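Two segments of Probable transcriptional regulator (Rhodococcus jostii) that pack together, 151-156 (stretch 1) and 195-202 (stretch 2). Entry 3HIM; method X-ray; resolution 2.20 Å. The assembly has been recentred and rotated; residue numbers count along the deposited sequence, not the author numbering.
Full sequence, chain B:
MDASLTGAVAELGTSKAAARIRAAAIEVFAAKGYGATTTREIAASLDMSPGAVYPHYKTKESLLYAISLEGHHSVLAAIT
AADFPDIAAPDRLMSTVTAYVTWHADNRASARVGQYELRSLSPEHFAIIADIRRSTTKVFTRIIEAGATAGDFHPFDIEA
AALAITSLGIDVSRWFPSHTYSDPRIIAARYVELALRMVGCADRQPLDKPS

Stretch 1 (151-156) GDFHPF
Stretch 2 195-202: ALRMVGCA

A non-helical strip, 151-156, runs antiparallel along the end of a helix and the turn that follows it, held by one direct backbone hydrogen bond, one bridging water and a phenylalanine ring packed on Val-199. The CA pairs set the register: Phe-153 with Cys-201 and His-154 with Gly-200 at 4.9 Å, Pro-155 with Val-199 at 4.4 Å. Gly-151 (phi/psi 76/9) ends its own helix in a Schellman motif; Asp-152 (-74/-34) follows, then Phe-153 (-117/153) and Pro-155 (-67/144) are extended, with His-154 (-138/64) between them. Stretch 2 is helical through Met-198, leaves helical geometry at Val-199 (-89/8) and turns at Gly-200 (69/30), with Cys-201 N hydrogen-bonded to Leu-196 O at 3.0 Å. Val-199 O accepts a hydrogen bond from His-154 N (2.8 Å, N-H...O 148°). An ideal CB on Gly-200 would lie 3.1 Å from His-154 O, a tight fit. Phe-153 (chi1 -68°, m; chi2 -18°) lays one ring face on Val-199 (chi1 m), whose CG2 sits 3.5 Å from the ring centroid, 9° off the normal. Phe-153 CE1 also meets Cys-201 CB at 3.6 Å and Leu-196 CD2 at 4.2 Å. The His-154 ring (chi1 -47°, chi2 -75°) turns its edge to Gly-200, CD2 to O 3.3 Å. Water 1 accepts from Phe-156 N (2.8 Å) and donates to Met-198 O (2.7 Å), extending the backbone link.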

# COMPACT_ATOMS: atom_id res chain seq x y z
N GLY B 151 8.17 28.11 -11.75
CA GLY B 151 7.12 28.11 -12.77
C GLY B 151 7.12 26.82 -13.59
O GLY B 151 6.43 26.74 -14.60
N ASP B 152 7.91 25.83 -13.18
CA ASP B 152 7.91 24.51 -13.81
C ASP B 152 6.66 23.69 -13.44
O ASP B 152 6.18 22.90 -14.25
CB ASP B 152 9.13 23.71 -13.39
CG ASP B 152 10.43 24.29 -13.92
OD1 ASP B 152 10.44 24.83 -15.05
OD2 ASP B 152 11.45 24.18 -13.21
N PHE B 153 6.18 23.86 -12.22
CA PHE B 153 5.08 23.04 -11.72
C PHE B 153 3.89 23.93 -11.43
O PHE B 153 4.06 25.11 -11.12
CB PHE B 153 5.47 22.27 -10.43
CG PHE B 153 6.54 21.19 -10.63
CD1 PHE B 153 6.82 20.67 -11.90
CD2 PHE B 153 7.23 20.67 -9.54
CE1 PHE B 153 7.80 19.68 -12.08
CE2 PHE B 153 8.22 19.67 -9.70
CZ PHE B 153 8.49 19.17 -10.99
N HIS B 154 2.69 23.37 -11.50
CA HIS B 154 1.45 24.08 -11.15
C HIS B 154 0.54 23.15 -10.36
O HIS B 154 -0.55 22.82 -10.82
CB HIS B 154 0.75 24.58 -12.41
CG HIS B 154 1.68 25.26 -13.36
ND1 HIS B 154 2.17 26.53 -13.13
CD2 HIS B 154 2.25 24.83 -14.51
CE1 HIS B 154 2.98 26.87 -14.12
NE2 HIS B 154 3.04 25.86 -14.97
N PRO B 155 0.99 22.74 -9.17
CA PRO B 155 0.26 21.75 -8.36
C PRO B 155 -1.04 22.33 -7.88
O PRO B 155 -1.12 23.53 -7.61
CB PRO B 155 1.20 21.50 -7.15
CG PRO B 155 2.12 22.64 -7.11
CD PRO B 155 2.14 23.33 -8.44
N PHE B 156 -2.07 21.49 -7.82
CA PHE B 156 -3.29 21.88 -7.13
C PHE B 156 -2.95 22.08 -5.66
O PHE B 156 -3.25 23.10 -5.05
CB PHE B 156 -4.36 20.79 -7.27
CG PHE B 156 -5.12 20.85 -8.56
CD1 PHE B 156 -6.08 21.84 -8.77
CD2 PHE B 156 -4.89 19.90 -9.56
CE1 PHE B 156 -6.79 21.89 -9.98
CE2 PHE B 156 -5.58 19.95 -10.76
CZ PHE B 156 -6.53 20.95 -10.97
N ALA B 195 3.70 11.28 -11.99
CA ALA B 195 4.12 12.30 -11.03
C ALA B 195 4.30 13.68 -11.70
O ALA B 195 3.85 14.72 -11.19
CB ALA B 195 5.43 11.86 -10.33
N LEU B 196 4.95 13.71 -12.85
CA LEU B 196 5.11 14.98 -13.56
C LEU B 196 3.75 15.54 -13.93
O LEU B 196 3.51 16.73 -13.74
CB LEU B 196 6.03 14.85 -14.77
CG LEU B 196 7.48 14.59 -14.39
CD1 LEU B 196 8.28 14.16 -15.63
CD2 LEU B 196 8.15 15.80 -13.72
N ARG B 197 2.86 14.67 -14.40
CA ARG B 197 1.51 15.08 -14.77
C ARG B 197 0.71 15.60 -13.58
O ARG B 197 -0.02 16.60 -13.68
CB ARG B 197 0.75 13.95 -15.47
CG ARG B 197 1.11 13.76 -16.92
CD ARG B 197 0.24 14.63 -17.79
NE ARG B 197 0.43 14.44 -19.23
CZ ARG B 197 -0.36 13.70 -20.01
NH1 ARG B 197 -1.39 13.03 -19.52
NH2 ARG B 197 -0.12 13.62 -21.31
N MET B 198 0.85 14.91 -12.45
CA MET B 198 0.21 15.26 -11.21
C MET B 198 0.59 16.68 -10.77
O MET B 198 -0.28 17.44 -10.32
CB MET B 198 0.59 14.27 -10.10
CG MET B 198 -0.31 13.03 -10.05
SD MET B 198 0.13 11.97 -8.65
CE MET B 198 1.25 10.87 -9.51
N VAL B 199 1.87 17.03 -10.87
CA VAL B 199 2.28 18.36 -10.40
C VAL B 199 2.15 19.41 -11.50
O VAL B 199 2.59 20.55 -11.33
CB VAL B 199 3.68 18.37 -9.76
CG1 VAL B 199 3.70 17.45 -8.56
CG2 VAL B 199 4.75 17.98 -10.77
N GLY B 200 1.53 19.00 -12.61
CA GLY B 200 1.19 19.90 -13.71
C GLY B 200 2.39 20.41 -14.47
O GLY B 200 2.37 21.52 -14.98
N CYS B 201 3.45 19.60 -14.52
CA CYS B 201 4.61 19.86 -15.39
C CYS B 201 4.28 19.56 -16.86
O CYS B 201 3.49 18.64 -17.15
CB CYS B 201 5.81 19.00 -14.96
SG CYS B 201 7.39 19.39 -15.80
N ALA B 202 4.88 20.31 -17.79
CA ALA B 202 4.78 20.01 -19.23
C ALA B 202 5.37 18.63 -19.56
O ALA B 202 6.25 18.13 -18.84
CB ALA B 202 5.44 21.12 -20.08
O HOH W 1 -1.44 18.79 -8.33